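Local coordinates for protein extracellular ligand-binding receptor (Rhodopseudomonas palustris, PDB 3SG0) that probably serves as a solute-binding protein of a transport system, binding aromatic acids, and holds benzoylformate between its two lobes, at residues H247-E252 against P304-G308; G224-V228 against E253-G258; E263-G269 against F373-D379. One frame throughout, in Å; residues are numbered along the deposited sequence. Where two conformers were deposited one is given.

Contact 1: H247-E252 against P304-G308; sequences HGVATE and PTIFG. With 173 (benzoyl-formic acid), chain B.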
loop_
_atom_site.group_PDB
_atom_site.type_symbol
_atom_site.label_atom_id
_atom_site.label_comp_id
_atom_site.label_asym_id
_atom_site.label_seq_id
_atom_site.Cartn_x
_atom_site.Cartn_y
_atom_site.Cartn_z
ATOM N N HIS A 247 0.380 0.573 -8.284
ATOM C CA HIS A 247 1.474 0.430 -7.333
ATOM C C HIS A 247 1.457 -0.888 -6.557
ATOM O O HIS A 247 2.390 -1.172 -5.808
ATOM C CB HIS A 247 1.571 1.636 -6.392
ATOM C CG HIS A 247 0.343 1.892 -5.569
ATOM N ND1 HIS A 247 0.296 2.912 -4.642
ATOM C CD2 HIS A 247 -0.872 1.289 -5.527
ATOM C CE1 HIS A 247 -0.891 2.928 -4.066
ATOM N NE2 HIS A 247 -1.622 1.954 -4.584
ATOM N N GLY A 248 0.412 -1.697 -6.734
ATOM C CA GLY A 248 0.420 -3.058 -6.220
ATOM C C GLY A 248 1.494 -3.927 -6.862
ATOM O O GLY A 248 1.805 -4.996 -6.326
ATOM N N VAL A 249 2.066 -3.493 -7.983
ATOM C CA VAL A 249 3.060 -4.309 -8.670
ATOM C C VAL A 249 4.497 -3.870 -8.409
ATOM O O VAL A 249 5.424 -4.437 -8.983
ATOM C CB VAL A 249 2.814 -4.371 -10.206
ATOM C CG1 VAL A 249 1.352 -4.701 -10.504
ATOM C CG2 VAL A 249 3.261 -3.088 -10.915
ATOM N N ALA A 250 4.683 -2.883 -7.532
ATOM C CA ALA A 250 5.960 -2.180 -7.393
ATOM C C ALA A 250 7.026 -2.965 -6.622
ATOM O O ALA A 250 7.875 -2.376 -5.939
ATOM C CB ALA A 250 5.723 -0.810 -6.772
ATOM N N THR A 251 6.991 -4.287 -6.764
ATOM C CA THR A 251 7.979 -5.178 -6.173
ATOM C C THR A 251 8.825 -5.835 -7.259
ATOM O O THR A 251 8.317 -6.225 -8.314
ATOM C CB THR A 251 7.319 -6.270 -5.308
ATOM O OG1 THR A 251 8.299 -7.276 -5.030
ATOM C CG2 THR A 251 6.121 -6.928 -6.008
ATOM N N GLU A 252 10.118 -5.968 -7.002
ATOM C CA GLU A 252 10.985 -6.663 -7.943
ATOM C C GLU A 252 10.531 -8.109 -8.205
ATOM O O GLU A 252 10.885 -8.689 -9.229
ATOM C CB GLU A 252 12.446 -6.588 -7.496
ATOM C CG GLU A 252 13.100 -5.230 -7.754
ATOM C CD GLU A 252 12.580 -4.102 -6.871
ATOM O OE1 GLU A 252 12.104 -4.373 -5.744
ATOM O OE2 GLU A 252 12.657 -2.934 -7.312
ATOM N N PRO A 304 15.402 -4.839 0.432
ATOM C CA PRO A 304 13.955 -4.939 0.622
ATOM C C PRO A 304 13.198 -4.576 -0.644
ATOM O O PRO A 304 13.746 -3.933 -1.546
ATOM C CB PRO A 304 13.686 -3.876 1.682
ATOM C CG PRO A 304 14.707 -2.819 1.390
ATOM C CD PRO A 304 15.948 -3.572 0.952
ATOM N N THR A 305 11.938 -4.986 -0.696
ATOM C CA THR A 305 11.009 -4.438 -1.674
ATOM C C THR A 305 10.123 -3.394 -0.995
ATOM O O THR A 305 10.096 -3.266 0.238
ATOM C CB THR A 305 10.154 -5.525 -2.327
ATOM O OG1 THR A 305 9.276 -6.079 -1.339
ATOM C CG2 THR A 305 11.038 -6.625 -2.914
ATOM N N ILE A 306 9.393 -2.644 -1.808
ATOM C CA ILE A 306 8.654 -1.499 -1.312
ATOM C C ILE A 306 7.670 -1.859 -0.201
ATOM O O ILE A 306 7.415 -1.057 0.697
ATOM C CB ILE A 306 7.895 -0.784 -2.451
ATOM C CG1 ILE A 306 7.360 0.564 -1.977
ATOM C CG2 ILE A 306 6.783 -1.664 -3.006
ATOM C CD1 ILE A 306 6.743 1.395 -3.090
ATOM N N PHE A 307 7.096 -3.057 -0.237
ATOM C CA PHE A 307 6.033 -3.352 0.713
ATOM C C PHE A 307 6.496 -3.319 2.159
ATOM O O PHE A 307 5.718 -2.979 3.044
ATOM C CB PHE A 307 5.266 -4.609 0.304
ATOM C CG PHE A 307 4.581 -4.420 -1.002
ATOM C CD1 PHE A 307 5.111 -4.929 -2.179
ATOM C CD2 PHE A 307 3.462 -3.608 -1.074
ATOM C CE1 PHE A 307 4.498 -4.665 -3.399
ATOM C CE2 PHE A 307 2.853 -3.342 -2.291
ATOM C CZ PHE A 307 3.372 -3.865 -3.451
ATOM N N GLY A 308 7.770 -3.615 2.402
ATOM C CA GLY A 308 8.310 -3.489 3.743
ATOM C C GLY A 308 8.295 -2.047 4.235
ATOM O O GLY A 308 8.174 -1.774 5.437
HETATM O O1B 173 B . -4.668 -2.601 -0.710
HETATM C C1 173 B . -4.514 -3.658 -1.263
HETATM O O1A 173 B . -5.482 -4.655 -1.283
HETATM C C2 173 B . -3.339 -3.874 -2.177
HETATM O O2 173 B . -3.318 -4.803 -2.928
HETATM C C1G 173 B . -2.192 -2.920 -2.053
HETATM C C2D 173 B . -1.685 -2.546 -0.663
HETATM C C2E 173 B . -0.543 -1.562 -0.517
HETATM C C3 173 B . 0.075 -0.947 -1.771
HETATM C C1E 173 B . -0.462 -1.340 -3.161
HETATM C C1D 173 B . -1.594 -2.334 -3.317
HETATM O O HOH W 1 10.214 -2.849 -4.481
HETATM O O HOH W 2 7.848 -8.252 -2.616
HETATM O O HOH W 3 14.250 -4.827 -4.131
#
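The phenyl ring of F307 abuts the backbone turn at H247-A250, its CZ lying 3.5 Å from G248 O and 3.7 Å from H247 O, while F307 CE1 meets T251 CB at 3.8 Å. F307, G248 and H247 form part of the wall of the ligand pocket of this periplasmic binding protein: F307 CE2 is 3.7 Å from C3 of benzoylformate, G248 CA is 3.6 Å from C1D of benzoylformate, and H247 lays an imidazole face against the ligand, with H247 CD2 3.6 Å from C1E of benzoylformate. D143 and E270 hold the two H247 ring nitrogens. Farther out, I306 CG2 packs on A250 CB at 4.0 Å, and ordered water replaces direct polar bonds. One water joins A250 O, E252 OE1 and I306 N; a second links the hydroxyls of T251 and T305. T251 OG1 also caps E253 N. The contact thus docks the loop between strand 242-244 and helix 252-258 against the start of helix 306-328, with helices 41-50 and 271-274 packed beside it.

Contact 2: G224-V228 against E253-G258; sequences GTPAV and EFIKLG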
loop_
_atom_site.group_PDB
_atom_site.type_symbol
_atom_site.label_atom_id
_atom_site.label_comp_id
_atom_site.label_asym_id
_atom_site.label_seq_id
_atom_site.Cartn_x
_atom_site.Cartn_y
_atom_site.Cartn_z
ATOM N N GLY A 224 0.708 -7.622 -6.062
ATOM C CA GLY A 224 1.501 -8.800 -5.777
ATOM C C GLY A 224 1.712 -9.673 -6.995
ATOM O O GLY A 224 1.510 -9.251 -8.137
ATOM N N THR A 225 2.113 -10.911 -6.753
ATOM C CA THR A 225 2.367 -11.812 -7.860
ATOM C C THR A 225 1.134 -12.159 -8.711
ATOM O O THR A 225 1.298 -12.438 -9.887
ATOM C CB THR A 225 3.167 -13.059 -7.428
ATOM O OG1 THR A 225 2.559 -13.646 -6.275
ATOM C CG2 THR A 225 4.591 -12.660 -7.073
ATOM N N PRO A 226 -0.092 -12.107 -8.145
ATOM C CA PRO A 226 -1.260 -12.333 -9.013
ATOM C C PRO A 226 -1.398 -11.325 -10.157
ATOM O O PRO A 226 -2.154 -11.583 -11.087
ATOM C CB PRO A 226 -2.441 -12.188 -8.048
ATOM C CG PRO A 226 -1.894 -12.660 -6.745
ATOM C CD PRO A 226 -0.479 -12.107 -6.720
ATOM N N ALA A 227 -0.720 -10.183 -10.087
ATOM C CA ALA A 227 -0.818 -9.173 -11.146
ATOM C C ALA A 227 -0.123 -9.591 -12.434
ATOM O O ALA A 227 -0.368 -9.010 -13.495
ATOM C CB ALA A 227 -0.257 -7.846 -10.658
ATOM N N VAL A 228 0.766 -10.572 -12.355
ATOM C CA VAL A 228 1.474 -11.027 -13.554
ATOM C C VAL A 228 0.535 -11.734 -14.530
ATOM O O VAL A 228 0.604 -11.521 -15.742
ATOM C CB VAL A 228 2.667 -11.936 -13.205
ATOM C CG1 VAL A 228 3.267 -12.551 -14.460
ATOM C CG2 VAL A 228 3.721 -11.142 -12.433
ATOM N N GLU A 253 9.733 -8.688 -7.311
ATOM C CA GLU A 253 9.192 -10.029 -7.562
ATOM C C GLU A 253 8.285 -10.050 -8.785
ATOM O O GLU A 253 8.215 -11.048 -9.504
ATOM C CB GLU A 253 8.406 -10.546 -6.356
ATOM C CG GLU A 253 9.235 -10.739 -5.110
ATOM C CD GLU A 253 8.443 -11.353 -3.971
ATOM O OE1 GLU A 253 7.654 -12.282 -4.235
ATOM O OE2 GLU A 253 8.607 -10.904 -2.821
ATOM N N PHE A 254 7.571 -8.956 -9.011
ATOM C CA PHE A 254 6.699 -8.821 -10.172
ATOM C C PHE A 254 7.530 -8.749 -11.451
ATOM O O PHE A 254 7.192 -9.364 -12.465
ATOM C CB PHE A 254 5.817 -7.577 -10.010
ATOM C CG PHE A 254 4.989 -7.239 -11.221
ATOM C CD1 PHE A 254 3.727 -7.783 -11.403
ATOM C CD2 PHE A 254 5.467 -6.350 -12.167
ATOM C CE1 PHE A 254 2.974 -7.455 -12.508
ATOM C CE2 PHE A 254 4.712 -6.015 -13.272
ATOM C CZ PHE A 254 3.459 -6.573 -13.442
ATOM N N ILE A 255 8.629 -8.006 -11.405
ATOM C CA ILE A 255 9.519 -7.900 -12.556
ATOM C C ILE A 255 10.117 -9.258 -12.885
ATOM O O ILE A 255 10.153 -9.668 -14.050
ATOM C CB ILE A 255 10.652 -6.873 -12.318
ATOM C CG1 ILE A 255 10.066 -5.462 -12.187
ATOM C CG2 ILE A 255 11.696 -6.936 -13.441
ATOM C CD1 ILE A 255 11.096 -4.384 -11.894
ATOM N N LYS A 256 10.575 -9.971 -11.864
ATOM C CA LYS A 256 11.226 -11.261 -12.070
ATOM C C LYS A 256 10.262 -12.294 -12.650
ATOM O O LYS A 256 10.591 -13.001 -13.607
ATOM C CB LYS A 256 11.813 -11.764 -10.752
ATOM C CG LYS A 256 12.546 -13.095 -10.852
ATOM C CD LYS A 256 13.118 -13.486 -9.497
ATOM C CE LYS A 256 13.667 -14.902 -9.502
ATOM N NZ LYS A 256 14.062 -15.336 -8.132
ATOM N N LEU A 257 9.073 -12.381 -12.070
ATOM C CA LEU A 257 8.082 -13.348 -12.525
ATOM C C LEU A 257 7.532 -12.969 -13.896
ATOM O O LEU A 257 7.297 -13.832 -14.746
ATOM C CB LEU A 257 6.947 -13.454 -11.506
ATOM C CG LEU A 257 5.910 -14.548 -11.761
ATOM C CD1 LEU A 257 6.553 -15.930 -11.655
ATOM C CD2 LEU A 257 4.746 -14.417 -10.788
ATOM N N GLY A 258 7.339 -11.675 -14.121
ATOM C CA GLY A 258 6.723 -11.207 -15.349
ATOM C C GLY A 258 7.645 -11.204 -16.552
ATOM O O GLY A 258 7.189 -11.378 -17.680
#
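This is an apolar loop-to-helix contact in the lobe of the periplasmic binding protein fold built around the parallel sheet 189-196, 161-167, 217-221 and 242-244. The segment G224-V228 leaves strand 217-221, makes a 3-10 turn and leads into helix 228-236; the short helix 252-258, which follows strand 242-244, lies against it. The turn is closed by A227 N to G224 O (3.1 Å) and V228 N to T225 O (3.1 Å), and it presents A227 and V228 with their CA-to-CB bonds toward the helix. F254 answers from the helix: its CE1 lies 3.7 Å from A227 CB and its CD1 3.5 Å from V228 CG2. F254 also packs on I377 of strand 373-378. L257, one helical turn on, brings CD2 to 3.8 Å from V228 CG2 and 4.0 Å from T225 CB, closing the contact on its more exposed side. G224 adopts a positive phi of 69°, which favours glycine, and its backbone is bonded to G248 of the ligand pocket. At G258, where a CB would run into F254 O of the same helix, CA lies 3.8 Å from V228 CG1.

Contact 3: E263-G269 against F373-D379; sequences EGAIFAG and FLIEIRD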
loop_
_atom_site.group_PDB
_atom_site.type_symbol
_atom_site.label_atom_id
_atom_site.label_comp_id
_atom_site.label_asym_id
_atom_site.label_seq_id
_atom_site.Cartn_x
_atom_site.Cartn_y
_atom_site.Cartn_z
ATOM N N GLU A 263 7.780 -5.863 -19.209
ATOM C CA GLU A 263 8.613 -4.758 -19.654
ATOM C C GLU A 263 7.718 -3.677 -20.254
ATOM O O GLU A 263 6.795 -3.971 -21.019
ATOM C CB GLU A 263 9.639 -5.251 -20.677
ATOM C CG GLU A 263 10.551 -4.176 -21.240
ATOM C CD GLU A 263 11.602 -3.704 -20.250
ATOM O OE1 GLU A 263 11.727 -4.310 -19.163
ATOM O OE2 GLU A 263 12.306 -2.720 -20.567
ATOM N N GLY A 264 7.975 -2.427 -19.882
ATOM C CA GLY A 264 7.203 -1.318 -20.401
ATOM C C GLY A 264 5.940 -0.989 -19.626
ATOM O O GLY A 264 5.296 0.017 -19.917
ATOM N N ALA A 265 5.571 -1.819 -18.653
ATOM C CA ALA A 265 4.409 -1.501 -17.829
ATOM C C ALA A 265 4.612 -0.150 -17.150
ATOM O O ALA A 265 5.720 0.169 -16.712
ATOM C CB ALA A 265 4.172 -2.581 -16.787
ATOM N N ILE A 266 3.541 0.630 -17.057
ATOM C CA ILE A 266 3.572 1.928 -16.403
ATOM C C ILE A 266 2.485 1.954 -15.340
ATOM O O ILE A 266 1.394 1.416 -15.547
ATOM C CB ILE A 266 3.372 3.070 -17.428
ATOM C CG1 ILE A 266 4.604 3.178 -18.330
ATOM C CG2 ILE A 266 3.082 4.397 -16.727
ATOM C CD1 ILE A 266 4.407 4.040 -19.560
ATOM N N PHE A 267 2.789 2.564 -14.202
ATOM C CA PHE A 267 1.807 2.741 -13.136
ATOM C C PHE A 267 2.100 4.019 -12.374
ATOM O O PHE A 267 3.228 4.526 -12.414
ATOM C CB PHE A 267 1.780 1.539 -12.176
ATOM C CG PHE A 267 3.090 1.270 -11.459
ATOM C CD1 PHE A 267 3.333 1.774 -10.188
ATOM C CD2 PHE A 267 4.059 0.476 -12.048
ATOM C CE1 PHE A 267 4.523 1.498 -9.530
ATOM C CE2 PHE A 267 5.255 0.205 -11.400
ATOM C CZ PHE A 267 5.480 0.707 -10.142
ATOM N N ALA A 268 1.094 4.549 -11.692
ATOM C CA ALA A 268 1.312 5.651 -10.771
ATOM C C ALA A 268 1.661 5.068 -9.407
ATOM O O ALA A 268 0.937 4.215 -8.881
ATOM C CB ALA A 268 0.067 6.519 -10.683
ATOM N N GLY A 269 2.770 5.514 -8.834
ATOM C CA GLY A 269 3.227 4.991 -7.567
ATOM C C GLY A 269 3.997 5.994 -6.736
ATOM O O GLY A 269 3.874 7.217 -6.888
ATOM N N PHE A 373 3.921 9.516 -8.600
ATOM C CA PHE A 373 5.035 9.463 -9.545
ATOM C C PHE A 373 4.766 8.397 -10.597
ATOM O O PHE A 373 4.403 7.269 -10.266
ATOM C CB PHE A 373 6.343 9.154 -8.819
ATOM C CG PHE A 373 6.779 10.240 -7.876
ATOM C CD1 PHE A 373 7.598 11.268 -8.310
ATOM C CD2 PHE A 373 6.343 10.252 -6.561
ATOM C CE1 PHE A 373 7.986 12.283 -7.441
ATOM C CE2 PHE A 373 6.729 11.258 -5.697
ATOM C CZ PHE A 373 7.553 12.271 -6.140
ATOM N N LEU A 374 4.919 8.742 -11.866
ATOM C CA LEU A 374 4.748 7.763 -12.928
ATOM C C LEU A 374 5.988 6.896 -13.027
ATOM O O LEU A 374 7.095 7.405 -13.229
ATOM C CB LEU A 374 4.430 8.443 -14.259
ATOM C CG LEU A 374 3.030 9.051 -14.352
ATOM C CD1 LEU A 374 2.899 9.907 -15.595
ATOM C CD2 LEU A 374 1.972 7.959 -14.348
ATOM N N ILE A 375 5.784 5.594 -12.867
ATOM C CA ILE A 375 6.849 4.607 -12.855
ATOM C C ILE A 375 6.722 3.721 -14.083
ATOM O O ILE A 375 5.612 3.343 -14.473
ATOM C CB ILE A 375 6.751 3.709 -11.593
ATOM C CG1 ILE A 375 6.636 4.554 -10.318
ATOM C CG2 ILE A 375 7.926 2.737 -11.529
ATOM C CD1 ILE A 375 7.810 5.492 -10.061
ATOM N N GLU A 376 7.857 3.380 -14.681
ATOM C CA GLU A 376 7.901 2.480 -15.821
ATOM C C GLU A 376 8.873 1.349 -15.516
ATOM O O GLU A 376 9.913 1.577 -14.891
ATOM C CB GLU A 376 8.377 3.249 -17.058
ATOM C CG GLU A 376 8.358 2.471 -18.366
ATOM C CD GLU A 376 8.937 3.278 -19.516
ATOM O OE1 GLU A 376 9.833 4.109 -19.261
ATOM O OE2 GLU A 376 8.493 3.089 -20.669
ATOM N N ILE A 377 8.547 0.134 -15.950
ATOM C CA ILE A 377 9.511 -0.960 -15.907
ATOM C C ILE A 377 10.360 -0.874 -17.171
ATOM O O ILE A 377 9.863 -1.077 -18.279
ATOM C CB ILE A 377 8.827 -2.337 -15.791
ATOM C CG1 ILE A 377 7.983 -2.381 -14.511
ATOM C CG2 ILE A 377 9.868 -3.447 -15.809
ATOM C CD1 ILE A 377 7.189 -3.658 -14.352
ATOM N N ARG A 378 11.631 -0.523 -16.996
ATOM C CA ARG A 378 12.568 -0.391 -18.108
ATOM C C ARG A 378 13.799 -1.227 -17.832
ATOM O O ARG A 378 14.452 -1.053 -16.807
ATOM C CB ARG A 378 13.003 1.064 -18.292
ATOM C CG ARG A 378 11.987 1.957 -18.958
ATOM C CD ARG A 378 12.674 3.045 -19.786
ATOM N NE ARG A 378 13.691 3.783 -19.038
ATOM C CZ ARG A 378 13.424 4.730 -18.144
ATOM N NH1 ARG A 378 12.163 5.047 -17.868
ATOM N NH2 ARG A 378 14.414 5.354 -17.519
ATOM N N ASP A 379 14.117 -2.130 -18.755
ATOM C CA ASP A 379 15.270 -3.008 -18.599
ATOM C C ASP A 379 15.270 -3.695 -17.237
ATOM O O ASP A 379 16.297 -3.797 -16.572
ATOM C CB ASP A 379 16.571 -2.230 -18.818
ATOM C CG ASP A 379 16.688 -1.682 -20.230
ATOM O OD1 ASP A 379 16.241 -2.371 -21.173
ATOM O OD2 ASP A 379 17.218 -0.565 -20.398
HETATM O O HOH W 4 6.346 1.757 -21.733
#
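F267 and I375 form the apolar centre of this antiparallel strand pair: I375 CB sits over the face of the F267 ring, 3.8 Å from its centroid in a CH-pi contact. At G269, a CB would point to the F267/I375 face and clash with the F267 ring. On the other face, L374 CD2 touches I266 CG2 and A268 CB, each at 4.4 Å, covered by helix 143-156. The backbones of F267 and I375 exchange two N-H...O bonds, as do those of G269 and F373. Regular pairing ends at I266-E376; G264 and A265 both sit opposite I377 in a G1 beta bulge (G264 N to I377 O 2.8 Å, I377 N to A265 O 2.9 Å), where the positive phi of G264 calls for glycine. At the polar edge, a water bridges G264 O and E376 OE2, and E263 OE2 accepts a 2.6 Å bond from D379 N. Backbone bonding thus sets the register of I266-G269 against F373-E376, shifted by one residue at the bulge, and an acidic side chain ties down the turn at D379.

The three contacts adjoin one another, with centres 10 Å (contacts 1 and 2), 12 Å (1 and 3) and 13 Å (2 and 3) apart. Segment 247-252 runs directly into 253-258, so contacts 1 and 2 share the start of helix 252-258, and strand 266-269 of contact 3 follows soon after. G248 O and G224 N, 2.9 Å apart in a probable hydrogen bond, join contacts 1 and 2, whereas F267 packs on H247, V249 and A250, and F254 on I377. Along the chain, contact 1 crosses both others, whereas contact 2 closes before contact 3 opens. The pocket-lining loop 247-252 of the parallel-sheet lobe is thus backed by G224-V228 and strand 266-269 and faces helix 306-328, consistent with a well-supported cleft wall.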